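Local coordinates for enoyl-CoA hydratase/carnithine racemase (Magnetospirillum magneticum, PDB 4NEK), which probably isomerises the double bond of enoyl-CoA thioesters from the delta-3 to the delta-2 position, as a member of the enoyl-CoA hydratase/isomerase (crotonase) family, at the interface of chains A and B. Residues are numbered along the deposited sequence; one frame, centred on the assembly and turned at random. Chains: chain A/B, Enoyl-CoA hydratase/carnithine racemase.

Contact 1: the interface of chains A and B. Residues chain A 192, 196-197; chain B 129-130, 157-158.
In A:Lys196, which reaches into chain B, CG lies anti to the carbonyl carbon (chi1 -55°) and one bend at chi2 (-49°) turns the otherwise extended chain toward B:Asn130. This is a subunit contact of a crotonase-family protein, between the loop after helix 179-194 of chain A and the 3-10 helix 128-131 and residues following helix 149-156 of chain B. The side-chain amine donates to OD1 of the B:Asn130 amide, A:Lys196 NZ to OD1 being 3.0 Å, in the carbonyl plane and on a lone pair. A weak bond joins A:Lys196 NZ to the backbone O of B:Leu158 at 3.2 Å. A long, flexible lysine suits this place because its tip can meet two oxygens, and the C-terminal end of helix 149-156 nearby may add some negative potential. The methylenes also work: A:Lys196 CG packs on B:Ile129 CG1 at 3.8 Å, the two side chains crossing at about a right angle. Farther along the same arm, B:Ile129 CD1 lies 3.9 Å from A:Pro197 CD. The length of the CG1-CD1 arm lets it reach both neighbours, the other branch, CG2, approaches the lysine's CE, and the rigid proline ring presents its CG and CD carbons. Four residues earlier, near the end of helix 179-194, the extended stem of A:Lys192 passes across the tip of B:Leu158, A:Lys192 CG 4.1 Å from B:Leu158 CD2, using the lysine for its hydrocarbon stretch.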
loop_
_atom_site.group_PDB
_atom_site.type_symbol
_atom_site.label_atom_id
_atom_site.label_comp_id
_atom_site.label_asym_id
_atom_site.label_seq_id
_atom_site.Cartn_x
_atom_site.Cartn_y
_atom_site.Cartn_z
ATOM N N LYS A 192 -27.918 -4.988 0.809
ATOM C CA LYS A 192 -27.798 -3.783 0.061
ATOM C C LYS A 192 -27.944 -4.119 -1.433
ATOM O O LYS A 192 -28.579 -3.394 -2.186
ATOM C CB LYS A 192 -26.492 -3.090 0.411
ATOM C CG LYS A 192 -26.438 -1.710 -0.140
ATOM C CD LYS A 192 -25.235 -0.923 0.360
ATOM C CE LYS A 192 -25.161 0.398 -0.416
ATOM N NZ LYS A 192 -24.268 1.393 0.241
ATOM N N LYS A 196 -31.375 -3.333 -4.529
ATOM C CA LYS A 196 -31.285 -2.756 -5.845
ATOM C C LYS A 196 -32.334 -3.411 -6.717
ATOM O O LYS A 196 -32.853 -4.455 -6.361
ATOM C CB LYS A 196 -29.952 -3.072 -6.481
ATOM C CG LYS A 196 -28.739 -2.685 -5.692
ATOM C CD LYS A 196 -28.814 -1.256 -5.177
ATOM C CE LYS A 196 -27.415 -0.791 -4.848
ATOM N NZ LYS A 196 -27.472 0.320 -3.905
ATOM N N PRO A 197 -32.618 -2.817 -7.890
ATOM C CA PRO A 197 -33.558 -3.413 -8.791
ATOM C C PRO A 197 -32.970 -4.612 -9.489
ATOM O O PRO A 197 -32.096 -4.472 -10.313
ATOM C CB PRO A 197 -33.861 -2.283 -9.797
ATOM C CG PRO A 197 -32.731 -1.359 -9.701
ATOM C CD PRO A 197 -32.270 -1.442 -8.291
ATOM N N ILE B 129 -26.806 2.022 -11.030
ATOM C CA ILE B 129 -27.735 1.075 -10.426
ATOM C C ILE B 129 -28.801 1.756 -9.592
ATOM O O ILE B 129 -29.956 1.302 -9.541
ATOM C CB ILE B 129 -27.001 0.027 -9.564
ATOM C CG1 ILE B 129 -27.966 -1.033 -9.016
ATOM C CG2 ILE B 129 -26.279 0.649 -8.399
ATOM C CD1 ILE B 129 -28.791 -1.743 -10.079
ATOM N N ASN B 130 -28.433 2.830 -8.894
ATOM C CA ASN B 130 -29.421 3.542 -8.077
ATOM C C ASN B 130 -30.401 4.357 -8.862
ATOM O O ASN B 130 -31.358 4.833 -8.290
ATOM C CB ASN B 130 -28.748 4.456 -7.098
ATOM C CG ASN B 130 -27.937 3.696 -6.115
ATOM O OD1 ASN B 130 -28.301 2.604 -5.623
ATOM N ND2 ASN B 130 -26.789 4.225 -5.869
HETATM N N MSE B 157 -22.213 -2.288 -8.775
HETATM C CA MSE B 157 -23.350 -3.058 -8.325
HETATM C C MSE B 157 -23.889 -2.524 -7.025
HETATM O O MSE B 157 -25.096 -2.378 -6.878
HETATM C CB MSE B 157 -22.971 -4.512 -8.261
HETATM C CG MSE B 157 -22.807 -5.104 -9.680
HETATM SE SE MSE B 157 -22.208 -7.027 -9.618
HETATM C CE MSE B 157 -23.687 -7.771 -8.584
ATOM N N LEU B 158 -23.026 -2.214 -6.058
ATOM C CA LEU B 158 -23.443 -1.495 -4.863
ATOM C C LEU B 158 -23.680 -0.015 -5.165
ATOM O O LEU B 158 -24.320 0.665 -4.390
ATOM C CB LEU B 158 -22.413 -1.606 -3.757
ATOM C CG LEU B 158 -22.256 -2.961 -3.097
ATOM C CD1 LEU B 158 -21.196 -2.890 -2.012
ATOM C CD2 LEU B 158 -23.552 -3.437 -2.471
#

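Contact 2: the interface of chains A and B. Residues chain A 114-115, 174; chain B 150-151, 153-154, 158.
The polar contacts gather around A:Asn174, which faces helix 149-156 of chain B. B:Arg151 donates from NH1 to the backbone O of A:Asn174 at 3.0 Å, on an in-plane lone pair, though that oxygen sits 26° out of the guanidinium plane. The same NH1 forms a salt bridge and hydrogen bond with B:Glu154 OE2, 2.6 Å away on the carboxylate's syn side. One turn along the helix, the glutamate thereby steadies the arginine, whose bent chain can fold back while its NH1 serves both partners. The A:Asn174 amide meets B:Glu154 tip to tip, and as modelled its OD1 lies 2.9 Å from OE2. A:Asn174 OD1 is also 2.9 Å from the backbone O of B:Arg150. Two acceptors facing a third would repel, so the amide is doubtful as built; turned over, ND2 would take that position and its two N-H groups could donate to both, as suits an asparagine. As modelled, B:Arg150 CB lies 3.5 Å from A:Asn174 ND2, with CG alongside, the two side chains crossing at about a right angle.

Apolar packing centres on A:Leu115. With CG anti to the carbonyl carbon (chi1 -59°), CD2 rests on B:Ala153 CB at 4.0 Å and CD1 on B:Leu158 CD1, just beyond the helix, also at 4.0 Å. The small alanine lets the backbones approach.

In the fold, A:Leu115 begins strand 115-118 and A:Asn174 immediately precedes strand 175-176, so one helix of chain B lies against two strand starts of chain A.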
loop_
_atom_site.group_PDB
_atom_site.type_symbol
_atom_site.label_atom_id
_atom_site.label_comp_id
_atom_site.label_asym_id
_atom_site.label_seq_id
_atom_site.Cartn_x
_atom_site.Cartn_y
_atom_site.Cartn_z
ATOM N N ASP A 114 -19.215 -11.890 -6.466
ATOM C CA ASP A 114 -19.307 -10.470 -6.755
ATOM C C ASP A 114 -18.748 -9.632 -5.613
ATOM O O ASP A 114 -18.123 -8.643 -5.875
ATOM C CB ASP A 114 -20.739 -10.117 -7.043
ATOM C CG ASP A 114 -21.297 -10.913 -8.246
ATOM O OD1 ASP A 114 -20.869 -10.631 -9.386
ATOM O OD2 ASP A 114 -22.100 -11.860 -8.036
ATOM N N LEU A 115 -18.943 -10.086 -4.364
ATOM C CA LEU A 115 -18.303 -9.531 -3.210
ATOM C C LEU A 115 -17.848 -10.617 -2.280
ATOM O O LEU A 115 -18.546 -11.598 -2.100
ATOM C CB LEU A 115 -19.262 -8.676 -2.435
ATOM C CG LEU A 115 -19.867 -7.500 -3.192
ATOM C CD1 LEU A 115 -20.965 -6.891 -2.322
ATOM C CD2 LEU A 115 -18.850 -6.445 -3.533
ATOM N N ASN A 174 -12.845 -8.027 -1.025
ATOM C CA ASN A 174 -13.122 -6.630 -0.900
ATOM C C ASN A 174 -12.543 -6.089 0.386
ATOM O O ASN A 174 -12.184 -4.947 0.452
ATOM C CB ASN A 174 -14.604 -6.385 -0.861
ATOM C CG ASN A 174 -15.246 -6.606 -2.184
ATOM O OD1 ASN A 174 -15.455 -5.682 -2.962
ATOM N ND2 ASN A 174 -15.580 -7.827 -2.453
ATOM N N ARG B 150 -14.465 -7.760 -8.050
ATOM C CA ARG B 150 -15.050 -7.465 -6.775
ATOM C C ARG B 150 -14.988 -6.012 -6.402
ATOM O O ARG B 150 -15.947 -5.493 -5.846
ATOM C CB ARG B 150 -14.463 -8.343 -5.687
ATOM C CG ARG B 150 -15.177 -9.702 -5.744
ATOM C CD ARG B 150 -14.265 -10.852 -5.544
ATOM N NE ARG B 150 -13.173 -10.823 -6.481
ATOM C CZ ARG B 150 -13.236 -11.266 -7.708
ATOM N NH1 ARG B 150 -14.369 -11.757 -8.207
ATOM N NH2 ARG B 150 -12.154 -11.204 -8.446
ATOM N N ARG B 151 -13.878 -5.364 -6.668
ATOM C CA ARG B 151 -13.776 -3.985 -6.270
ATOM C C ARG B 151 -14.640 -3.184 -7.239
ATOM O O ARG B 151 -15.259 -2.201 -6.842
ATOM C CB ARG B 151 -12.313 -3.536 -6.145
ATOM C CG ARG B 151 -12.165 -2.065 -5.775
ATOM C CD ARG B 151 -12.391 -1.783 -4.291
ATOM N NE ARG B 151 -11.248 -2.263 -3.480
ATOM C CZ ARG B 151 -11.305 -2.709 -2.219
ATOM N NH1 ARG B 151 -12.460 -2.775 -1.567
ATOM N NH2 ARG B 151 -10.185 -3.112 -1.607
ATOM N N ALA B 153 -17.421 -4.314 -8.519
ATOM C CA ALA B 153 -18.781 -4.497 -8.023
ATOM C C ALA B 153 -19.149 -3.512 -6.939
ATOM O O ALA B 153 -20.301 -3.130 -6.878
ATOM C CB ALA B 153 -19.003 -5.901 -7.493
ATOM N N GLU B 154 -18.237 -3.108 -6.060
ATOM C CA GLU B 154 -18.571 -2.016 -5.123
ATOM C C GLU B 154 -19.020 -0.752 -5.892
ATOM O O GLU B 154 -19.915 -0.017 -5.450
ATOM C CB GLU B 154 -17.410 -1.610 -4.229
ATOM C CG GLU B 154 -17.057 -2.599 -3.159
ATOM C CD GLU B 154 -15.828 -2.162 -2.307
ATOM O OE1 GLU B 154 -15.731 -0.966 -1.895
ATOM O OE2 GLU B 154 -14.964 -3.024 -2.026
ATOM N N LEU B 158 -23.026 -2.214 -6.058
ATOM C CA LEU B 158 -23.443 -1.495 -4.863
ATOM C C LEU B 158 -23.680 -0.015 -5.165
ATOM O O LEU B 158 -24.320 0.665 -4.390
ATOM C CB LEU B 158 -22.413 -1.606 -3.757
ATOM C CG LEU B 158 -22.256 -2.961 -3.097
ATOM C CD1 LEU B 158 -21.196 -2.890 -2.012
ATOM C CD2 LEU B 158 -23.552 -3.437 -2.471
#

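The C-alpha centres of contact 1 and contact 2 lie about 11 Å apart, and the two share B:Leu158, which touches chain A in both. On chain B, contact 2 uses helix 149-156 and contact 1 the residues just after it together with 3-10 helix 128-131. Chain A instead supplies separate regions: helix 179-194 and its following loop to contact 1, and the starts of strands 115-118 and 175-176 to contact 2. Both are patches of one interface that is not an exact two-fold, within a deposited assembly of six copies. Such a hexamer is common in this family, so the interface is plausibly biological.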